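PDB 3HG9: PilM from Pseudomonas aeruginosa, which is of unknown function but, as a plasmid-encoded member of the PilM family, probably takes part in building or operating a pilus. Local coordinates for residues Leu20-Arg23 with Ser24-Glu28; Pro34-Ser37 with Gly38-Asp42; Leu98-Arg101 with Arg102-Ala105; Phe51-Pro54 with Val55-Gly59. All coordinates share one frame; numbering follows the deposited sequence.

Contact 1 of 4, residues Leu20-Arg23 with Ser24-Glu28; sequences LLYR and SRLAE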
loop_
_atom_site.group_PDB
_atom_site.type_symbol
_atom_site.label_atom_id
_atom_site.label_comp_id
_atom_site.label_asym_id
_atom_site.label_seq_id
_atom_site.Cartn_x
_atom_site.Cartn_y
_atom_site.Cartn_z
ATOM N N LEU B 20 -1.788 13.307 3.998
ATOM C CA LEU B 20 -2.245 12.312 2.986
ATOM C C LEU B 20 -2.584 13.048 1.713
ATOM O O LEU B 20 -2.263 12.621 0.558
ATOM C CB LEU B 20 -3.464 11.536 3.485
ATOM C CG LEU B 20 -2.869 10.668 4.531
ATOM C CD1 LEU B 20 -3.877 9.771 5.194
ATOM C CD2 LEU B 20 -1.663 9.883 3.904
ATOM N N LEU B 21 -3.195 14.194 1.927
ATOM C CA LEU B 21 -3.607 14.989 0.820
ATOM C C LEU B 21 -2.406 15.509 0.015
ATOM O O LEU B 21 -2.462 15.574 -1.223
ATOM C CB LEU B 21 -4.411 16.124 1.380
ATOM C CG LEU B 21 -4.965 17.093 0.387
ATOM C CD1 LEU B 21 -6.046 17.764 1.204
ATOM C CD2 LEU B 21 -3.886 18.086 -0.111
ATOM N N TYR B 22 -1.331 15.895 0.702
ATOM C CA TYR B 22 -0.103 16.422 0.006
ATOM C C TYR B 22 0.552 15.278 -0.724
ATOM O O TYR B 22 0.902 15.369 -1.910
ATOM C CB TYR B 22 0.869 16.924 1.025
ATOM C CG TYR B 22 2.133 17.538 0.507
ATOM C CD1 TYR B 22 2.180 18.871 0.142
ATOM C CD2 TYR B 22 3.333 16.810 0.518
ATOM C CE1 TYR B 22 3.423 19.462 -0.328
ATOM C CE2 TYR B 22 4.566 17.379 0.086
ATOM C CZ TYR B 22 4.599 18.678 -0.342
ATOM O OH TYR B 22 5.810 19.206 -0.730
ATOM N N ARG B 23 0.661 14.168 -0.003
ATOM C CA ARG B 23 1.168 12.943 -0.590
ATOM C C ARG B 23 0.557 12.649 -1.974
ATOM O O ARG B 23 1.263 12.289 -2.953
ATOM C CB ARG B 23 0.947 11.720 0.340
ATOM C CG ARG B 23 1.683 10.474 -0.224
ATOM C CD ARG B 23 1.597 9.275 0.639
ATOM N NE ARG B 23 0.363 8.516 0.405
ATOM C CZ ARG B 23 0.115 7.310 0.918
ATOM N NH1 ARG B 23 1.040 6.743 1.678
ATOM N NH2 ARG B 23 -1.065 6.674 0.688
ATOM N N SER B 24 -0.751 12.774 -2.077
ATOM C CA SER B 24 -1.364 12.368 -3.321
ATOM C C SER B 24 -1.037 13.301 -4.451
ATOM O O SER B 24 -0.975 12.867 -5.606
ATOM C CB SER B 24 -2.866 12.257 -3.136
ATOM O OG SER B 24 -3.137 11.137 -2.372
ATOM N N ARG B 25 -0.860 14.583 -4.140
ATOM C CA ARG B 25 -0.349 15.572 -5.134
ATOM C C ARG B 25 1.026 15.267 -5.653
ATOM O O ARG B 25 1.307 15.511 -6.798
ATOM C CB ARG B 25 -0.322 16.963 -4.542
ATOM C CG ARG B 25 -1.690 17.429 -4.197
ATOM C CD ARG B 25 -2.589 17.352 -5.411
ATOM N NE ARG B 25 -3.865 17.989 -5.118
ATOM C CZ ARG B 25 -4.834 18.164 -6.006
ATOM N NH1 ARG B 25 -4.658 17.745 -7.262
ATOM N NH2 ARG B 25 -5.972 18.756 -5.631
ATOM N N LEU B 26 1.911 14.782 -4.799
ATOM C CA LEU B 26 3.148 14.152 -5.285
ATOM C C LEU B 26 2.869 12.859 -6.068
ATOM O O LEU B 26 3.402 12.712 -7.150
ATOM C CB LEU B 26 4.075 13.799 -4.145
ATOM C CG LEU B 26 4.631 14.880 -3.243
ATOM C CD1 LEU B 26 5.237 14.132 -2.062
ATOM C CD2 LEU B 26 5.697 15.717 -3.993
ATOM N N ALA B 27 2.059 11.918 -5.546
ATOM C CA ALA B 27 1.870 10.646 -6.254
ATOM C C ALA B 27 1.694 11.006 -7.708
ATOM O O ALA B 27 2.346 10.440 -8.569
ATOM C CB ALA B 27 0.653 9.868 -5.771
ATOM N N GLU B 28 0.839 11.980 -7.983
ATOM C CA GLU B 28 0.278 12.034 -9.317
ATOM C C GLU B 28 1.056 12.926 -10.245
ATOM O O GLU B 28 1.099 12.693 -11.446
ATOM C CB GLU B 28 -1.196 12.408 -9.280
ATOM C CG GLU B 28 -2.151 11.186 -9.155
ATOM C CD GLU B 28 -3.579 11.635 -8.893
ATOM O OE1 GLU B 28 -4.540 10.833 -9.045
ATOM O OE2 GLU B 28 -3.751 12.828 -8.538
HETATM O O HOH W 1 -2.422 9.922 -0.064
#

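Contact 2 of 4, residues Pro34-Ser37 with Gly38-Asp42; sequences PGFS and GSPAD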
loop_
_atom_site.group_PDB
_atom_site.type_symbol
_atom_site.label_atom_id
_atom_site.label_comp_id
_atom_site.label_asym_id
_atom_site.label_seq_id
_atom_site.Cartn_x
_atom_site.Cartn_y
_atom_site.Cartn_z
ATOM N N PRO B 34 7.596 11.905 -15.432
ATOM C CA PRO B 34 8.482 10.796 -15.179
ATOM C C PRO B 34 9.948 11.191 -15.310
ATOM O O PRO B 34 10.327 11.964 -16.229
ATOM C CB PRO B 34 8.084 9.778 -16.258
ATOM C CG PRO B 34 6.873 10.332 -16.922
ATOM C CD PRO B 34 6.997 11.784 -16.771
ATOM N N GLY B 35 10.757 10.655 -14.387
ATOM C CA GLY B 35 12.176 10.991 -14.264
ATOM C C GLY B 35 12.284 12.284 -13.484
ATOM O O GLY B 35 12.316 13.367 -14.070
ATOM N N PHE B 36 12.298 12.169 -12.158
ATOM C CA PHE B 36 12.336 13.328 -11.281
ATOM C C PHE B 36 12.710 12.902 -9.874
ATOM O O PHE B 36 12.312 11.813 -9.428
ATOM C CB PHE B 36 10.967 14.007 -11.241
ATOM C CG PHE B 36 10.989 15.376 -10.606
ATOM C CD1 PHE B 36 9.845 15.890 -9.985
ATOM C CD2 PHE B 36 12.156 16.156 -10.625
ATOM C CE1 PHE B 36 9.842 17.165 -9.405
ATOM C CE2 PHE B 36 12.174 17.452 -10.048
ATOM C CZ PHE B 36 10.996 17.951 -9.437
ATOM N N SER B 37 13.457 13.752 -9.172
ATOM C CA SER B 37 13.758 13.448 -7.783
ATOM C C SER B 37 13.443 14.560 -6.798
ATOM O O SER B 37 14.295 15.126 -6.123
ATOM C CB SER B 37 15.150 12.839 -7.620
ATOM O OG SER B 37 15.119 11.497 -8.069
ATOM N N GLY B 38 12.139 14.788 -6.676
ATOM C CA GLY B 38 11.593 15.847 -5.846
ATOM C C GLY B 38 12.227 17.182 -6.189
ATOM O O GLY B 38 12.837 17.373 -7.238
ATOM N N SER B 39 12.098 18.129 -5.292
ATOM C CA SER B 39 11.360 17.978 -4.104
ATOM C C SER B 39 10.434 19.107 -4.383
ATOM O O SER B 39 10.573 20.153 -3.763
ATOM C CB SER B 39 12.234 18.297 -2.903
ATOM O OG SER B 39 12.250 17.212 -1.976
ATOM N N PRO B 40 9.468 18.911 -5.311
ATOM C CA PRO B 40 8.839 20.069 -5.953
ATOM C C PRO B 40 8.202 21.082 -4.993
ATOM O O PRO B 40 7.640 20.690 -3.987
ATOM C CB PRO B 40 7.772 19.435 -6.888
ATOM C CG PRO B 40 7.475 18.078 -6.324
ATOM C CD PRO B 40 8.663 17.668 -5.474
ATOM N N ALA B 41 8.276 22.370 -5.315
ATOM C CA ALA B 41 7.472 23.377 -4.559
ATOM C C ALA B 41 6.018 23.341 -4.922
ATOM O O ALA B 41 5.631 23.141 -6.092
ATOM C CB ALA B 41 7.983 24.772 -4.742
ATOM N N ASP B 42 5.236 23.593 -3.884
ATOM C CA ASP B 42 3.764 23.402 -3.873
ATOM C C ASP B 42 2.961 24.189 -4.957
ATOM O O ASP B 42 1.730 24.046 -5.047
ATOM C CB ASP B 42 3.235 23.717 -2.464
ATOM C CG ASP B 42 4.308 23.567 -1.380
ATOM O OD1 ASP B 42 5.041 22.578 -1.450
ATOM O OD2 ASP B 42 4.414 24.398 -0.441
#

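Contact 3 of 4, residues Leu98-Arg101 with Arg102-Ala105; sequences LVTR and RLGA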
loop_
_atom_site.group_PDB
_atom_site.type_symbol
_atom_site.label_atom_id
_atom_site.label_comp_id
_atom_site.label_asym_id
_atom_site.label_seq_id
_atom_site.Cartn_x
_atom_site.Cartn_y
_atom_site.Cartn_z
ATOM N N LEU B 98 6.391 -12.370 3.462
ATOM C CA LEU B 98 5.947 -11.895 2.154
ATOM C C LEU B 98 7.075 -11.191 1.445
ATOM O O LEU B 98 7.371 -10.032 1.707
ATOM C CB LEU B 98 4.783 -10.921 2.289
ATOM C CG LEU B 98 4.127 -10.458 0.989
ATOM C CD1 LEU B 98 3.316 -11.618 0.562
ATOM C CD2 LEU B 98 3.234 -9.160 1.095
ATOM N N VAL B 99 7.687 -11.881 0.511
ATOM C CA VAL B 99 8.854 -11.384 -0.173
ATOM C C VAL B 99 8.488 -10.406 -1.292
ATOM O O VAL B 99 8.070 -10.834 -2.355
ATOM C CB VAL B 99 9.659 -12.597 -0.727
ATOM C CG1 VAL B 99 8.888 -13.287 -1.799
ATOM C CG2 VAL B 99 11.031 -12.189 -1.243
ATOM N N THR B 100 8.634 -9.106 -1.088
ATOM C CA THR B 100 8.470 -8.185 -2.236
ATOM C C THR B 100 9.740 -7.498 -2.727
ATOM O O THR B 100 10.241 -6.574 -2.066
ATOM C CB THR B 100 7.434 -7.085 -1.980
ATOM O OG1 THR B 100 7.754 -5.949 -2.804
ATOM C CG2 THR B 100 7.418 -6.657 -0.505
ATOM N N ARG B 101 10.213 -7.911 -3.904
ATOM C CA ARG B 101 11.454 -7.362 -4.505
ATOM C C ARG B 101 11.472 -5.833 -4.786
ATOM O O ARG B 101 11.662 -5.417 -5.945
ATOM C CB ARG B 101 11.796 -8.101 -5.810
ATOM C CG ARG B 101 11.343 -7.340 -7.097
ATOM C CD ARG B 101 9.820 -7.370 -7.285
ATOM N NE ARG B 101 9.447 -8.517 -8.109
ATOM C CZ ARG B 101 9.309 -8.496 -9.439
ATOM N NH1 ARG B 101 9.478 -7.354 -10.129
ATOM N NH2 ARG B 101 8.989 -9.630 -10.079
ATOM N N ARG B 102 11.216 -5.023 -3.751
ATOM C CA ARG B 102 11.702 -3.620 -3.663
ATOM C C ARG B 102 11.816 -3.241 -2.194
ATOM O O ARG B 102 12.580 -2.321 -1.820
ATOM C CB ARG B 102 10.807 -2.599 -4.379
ATOM C CG ARG B 102 11.123 -2.364 -5.871
ATOM C CD ARG B 102 9.838 -2.255 -6.700
ATOM N NE ARG B 102 8.925 -3.315 -6.297
ATOM C CZ ARG B 102 7.988 -3.188 -5.351
ATOM N NH1 ARG B 102 7.801 -2.027 -4.726
ATOM N NH2 ARG B 102 7.233 -4.232 -5.013
ATOM N N LEU B 103 11.056 -3.958 -1.369
ATOM C CA LEU B 103 11.013 -3.696 0.062
ATOM C C LEU B 103 11.442 -4.929 0.858
ATOM O O LEU B 103 11.154 -5.029 2.054
ATOM C CB LEU B 103 9.613 -3.201 0.473
ATOM C CG LEU B 103 8.958 -2.028 -0.310
ATOM C CD1 LEU B 103 10.006 -0.995 -0.914
ATOM C CD2 LEU B 103 8.027 -2.522 -1.385
ATOM N N GLY B 104 12.144 -5.846 0.179
ATOM C CA GLY B 104 12.643 -7.077 0.774
ATOM C C GLY B 104 11.530 -8.049 1.184
ATOM O O GLY B 104 10.475 -8.129 0.542
ATOM N N ALA B 105 11.798 -8.772 2.281
ATOM C CA ALA B 105 10.882 -9.695 2.912
ATOM C C ALA B 105 10.206 -8.991 4.041
ATOM O O ALA B 105 10.845 -8.635 5.005
ATOM C CB ALA B 105 11.639 -10.869 3.443
#

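Contact 4 of 4, residues Phe51-Pro54 with Val55-Gly59; sequences FRKP and VRLQG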
loop_
_atom_site.group_PDB
_atom_site.type_symbol
_atom_site.label_atom_id
_atom_site.label_comp_id
_atom_site.label_asym_id
_atom_site.label_seq_id
_atom_site.Cartn_x
_atom_site.Cartn_y
_atom_site.Cartn_z
ATOM N N PHE B 51 -5.598 25.506 1.047
ATOM C CA PHE B 51 -4.519 24.787 1.709
ATOM C C PHE B 51 -3.297 25.650 1.809
ATOM O O PHE B 51 -2.755 26.071 0.764
ATOM C CB PHE B 51 -4.164 23.570 0.878
ATOM C CG PHE B 51 -3.402 22.543 1.608
ATOM C CD1 PHE B 51 -4.017 21.801 2.612
ATOM C CD2 PHE B 51 -2.072 22.260 1.270
ATOM C CE1 PHE B 51 -3.328 20.841 3.284
ATOM C CE2 PHE B 51 -1.325 21.287 1.991
ATOM C CZ PHE B 51 -1.966 20.566 2.965
ATOM N N ARG B 52 -2.872 25.874 3.060
ATOM C CA ARG B 52 -1.641 26.568 3.466
ATOM C C ARG B 52 -0.749 25.458 4.041
ATOM O O ARG B 52 -0.898 25.064 5.206
ATOM C CB ARG B 52 -1.958 27.602 4.567
ATOM C CG ARG B 52 -2.041 29.165 4.145
ATOM C CD ARG B 52 -0.648 29.922 4.326
ATOM N NE ARG B 52 0.179 30.128 3.089
ATOM C CZ ARG B 52 1.026 29.245 2.510
ATOM N NH1 ARG B 52 1.220 28.023 3.009
ATOM N NH2 ARG B 52 1.702 29.592 1.416
ATOM N N LYS B 53 0.131 24.872 3.230
ATOM C CA LYS B 53 0.914 23.751 3.718
ATOM C C LYS B 53 1.674 24.243 4.942
ATOM O O LYS B 53 2.119 25.384 4.945
ATOM C CB LYS B 53 1.873 23.221 2.626
ATOM C CG LYS B 53 2.594 21.855 2.937
ATOM C CD LYS B 53 4.012 22.055 3.507
ATOM C CE LYS B 53 5.066 22.341 2.420
ATOM N NZ LYS B 53 4.987 23.635 1.691
ATOM N N PRO B 54 1.777 23.396 5.985
ATOM C CA PRO B 54 2.591 23.727 7.118
ATOM C C PRO B 54 3.910 23.056 6.986
ATOM O O PRO B 54 4.010 21.840 7.259
ATOM C CB PRO B 54 1.884 23.058 8.276
ATOM C CG PRO B 54 1.050 22.006 7.677
ATOM C CD PRO B 54 0.932 22.225 6.236
ATOM N N VAL B 55 4.958 23.773 6.609
ATOM C CA VAL B 55 6.195 23.073 6.806
ATOM C C VAL B 55 6.112 22.833 8.338
ATOM O O VAL B 55 5.793 23.766 9.129
ATOM C CB VAL B 55 7.365 23.842 6.323
ATOM C CG1 VAL B 55 8.245 22.888 5.518
ATOM C CG2 VAL B 55 6.889 25.032 5.488
ATOM N N ARG B 56 6.405 21.625 8.802
ATOM C CA ARG B 56 7.386 20.706 8.254
ATOM C C ARG B 56 6.862 19.596 7.297
ATOM O O ARG B 56 7.593 18.637 7.048
ATOM C CB ARG B 56 8.134 20.095 9.439
ATOM C CG ARG B 56 7.392 20.112 10.862
ATOM C CD ARG B 56 5.768 20.295 10.957
ATOM N NE ARG B 56 5.557 21.670 11.338
ATOM C CZ ARG B 56 5.455 22.091 12.588
ATOM N NH1 ARG B 56 5.460 21.180 13.567
ATOM N NH2 ARG B 56 5.321 23.431 12.852
ATOM N N LEU B 57 5.658 19.749 6.722
ATOM C CA LEU B 57 5.170 18.813 5.652
ATOM C C LEU B 57 6.045 18.879 4.430
ATOM O O LEU B 57 5.968 19.825 3.598
ATOM C CB LEU B 57 3.733 19.088 5.179
ATOM C CG LEU B 57 2.798 17.904 4.927
ATOM C CD1 LEU B 57 1.444 18.431 4.365
ATOM C CD2 LEU B 57 3.337 16.730 4.141
ATOM N N GLN B 58 6.846 17.839 4.310
ATOM C CA GLN B 58 7.862 17.802 3.307
ATOM C C GLN B 58 7.522 16.667 2.433
ATOM O O GLN B 58 6.865 15.764 2.885
ATOM C CB GLN B 58 9.221 17.621 3.991
ATOM C CG GLN B 58 9.739 18.944 4.640
ATOM C CD GLN B 58 11.202 18.850 4.923
ATOM O OE1 GLN B 58 11.602 18.669 6.097
ATOM N NE2 GLN B 58 12.026 18.833 3.837
ATOM N N GLY B 59 7.941 16.717 1.180
ATOM C CA GLY B 59 7.733 15.610 0.298
ATOM C C GLY B 59 8.987 15.427 -0.505
ATOM O O GLY B 59 9.752 16.370 -0.577
#

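Contact 1 of 4, residues Leu20-Arg23 with Ser24-Glu28
Tyr22 holds its CG anti to the backbone N (chi1 -178°), which swings the phenol ring toward Leu26, one turn further along the helix. The two side chains cross at a slant, with CD1 of Leu26 4.0 Å from CE2 of Tyr22. An aromatic ring and a branched leucine suit this buried flank, Tyr22 packing on Ala68 and Leu26 on Ser66 of strand 65-70. A polar cluster forms on another flank. Arg23 runs straight until it bends at chi3 (85°), bringing NE within 3.2 Å of a water that it donates to. The same water donates a hydrogen bond to Leu20 O at 2.8 Å and lies 2.7 Å from Ser24 OG, so the small serine hydroxyl shares in the bridge. CD2 of Leu20 sits over one face of the Arg23 guanidinium, whose NH2 forms a salt bridge with Asp88 of the second subunit. Beneath these groups, Leu26 N bonds to Tyr22 O at 3.1 Å and Ala27 N to Arg23 O at 2.7 Å, the i to i+4 pattern of an amphipathic alpha helix, here with one flank packed on a sheet and another on the partner subunit.

Contact 2 of 4, residues Pro34-Ser37 with Gly38-Asp42
Gly38 lies over one face of the Phe36 ring, its N 4.0 Å above the plane and near the centre. Phe36 has CG anti to its backbone N (chi1 -167°), which places the ring where it meets both Gly38 and Pro40. The CA of Gly38 stands 4.3 Å from the ring centroid, only 16° off the normal, and so makes a CH-pi contact. Glycine suits the place because its phi is positive (53°) and because it brings only slim backbone atoms over the aromatic face. The peptide joining Gly38 to Ser39 is modelled cis, giving the chain a sharp change of course. Ser39 points its CB away from residues 34-37, and its OG probably hydrogen-bonds to Gly59 O. Pro40 returns to the aromatic ring from another direction, its CB at the ring edge, near the ring plane, 4.0 Å from Phe36 CE1. The rigid pyrrolidine also packs on Leu26 of helix 12-31 and on Leu45, while Phe36 itself reaches Ile61 of strand 57-62. At the end of the segment Asp42 OD2 pairs with Lys53 in a salt bridge modelled too close to be taken at face value. This phenylalanine, with glycine backbone over its face and proline at its edge, lies on an irregular surface connection, the long loop from helix 12-31 to strand 57-62.

Contact 3 of 4, residues Leu98-Arg101 with Arg102-Ala105
Thr100 faces both Leu103 and Gly104 in a classic beta bulge, where the chain reverses through an inverse gamma turn centred on Arg101. The carbonyl O of Thr100 accepts two backbone bonds, one from Leu103 N at 2.8 Å and one from Arg102 N that, at 2.5 Å, is very short in the model. In return Thr100 N donates to Gly104 O at 2.6 Å, with a bent N-H...O angle of 130°. Glycine suits the bulge because its phi is positive (67°). One pair further on, Val99 and Ala105 form an antiparallel non-hydrogen-bonded pair, their CA atoms 4.1 Å apart, and both point their side chains to the same face of the sheet.

Thr100 turns its two branches to different neighbours. OG1, roughly anti to the backbone N (chi1 154°), meets CD2 of Leu103 at 3.7 Å, while its methyl CG2 lies 3.6 Å from Gly104 O. Arg102, bent at both chi2 and chi3, crosses the threonine at a slant and puts NH2 2.8 Å from Thr100 OG1, although the angle there is too poor for a hydrogen bond. The guanidinium finds its strong partners across the dimer: NH2 pairs with Asp82 of the second subunit, and NH1 with Glu124 of that subunit, which probably belongs to the C-terminal tag. Leu103 packs on Ile108 and Arg101 on Ala79 of the same subunit. Arg102 therefore reaches the second subunit through its guanidinium, and Asp82 probably offsets part of its charge beside Arg101.

Contact 4 of 4, residues Phe51-Pro54 with Val55-Gly59
Lys53 lays the aliphatic part of its side chain across Leu57, with CD 3.4 Å from CB and CG 3.9 Å from CD1 of the leucine. Between these residues the chain makes a beta turn over Pro54, Val55, Arg56 and Leu57, closed by Leu57 N donating to Pro54 O at 2.7 Å. The bond is nearly straight (171°) and uses a lone pair in the carbonyl plane. With a cis peptide modelled between Val55 and Arg56, the turn resembles type VI, although it lacks the proline usual after such a bond. It delivers the chain into strand 57-62.

A lysine suits its position because its long methylene chain can cover a leucine while its charged end goes elsewhere. Bends at chi2, chi3 and chi4 carry NZ round toward Asp42. Leu57 is buried, and further apolar groups gather round its CD1. Pro54 CD comes within 4.3 Å of that methyl, and Phe51 brings its ring edge, with CZ also 4.3 Å from Leu57 CD1. Beyond this cluster Leu57 packs on Leu19 and Tyr22 of helix 12-31, so the turn lies where strand 57-62 packs on that helix. Arg56, exposed to solvent, curls back on its own segment: NE donates to Val55 O at 3.1 Å, with the oxygen nearly in the guanidinium plane, yet it comes in beside the carbonyl, in its plane, at a C=O...N angle of only 88°.

Along the chain the order is contact 1, contact 2, contact 4, contact 3. The first three in that order form one neighbourhood, with contact 1 centred about 12 Å from each of the other two. Helix 12-31 is its spine: the ring of Tyr22 packs on strand 57-62 at Gly59, and Leu26 touches Pro40. Contacts 2 and 4, two parts of the connection from helix to strand, also touch, at Asp42 and Lys53 and at Ser39 and Gly59. Contact 3, in the four-stranded sheet, lies about 24 Å from contact 1, centre to centre. Contacts 1 and 3 both reach the second subunit, so the dimer interface draws on both halves of the chain.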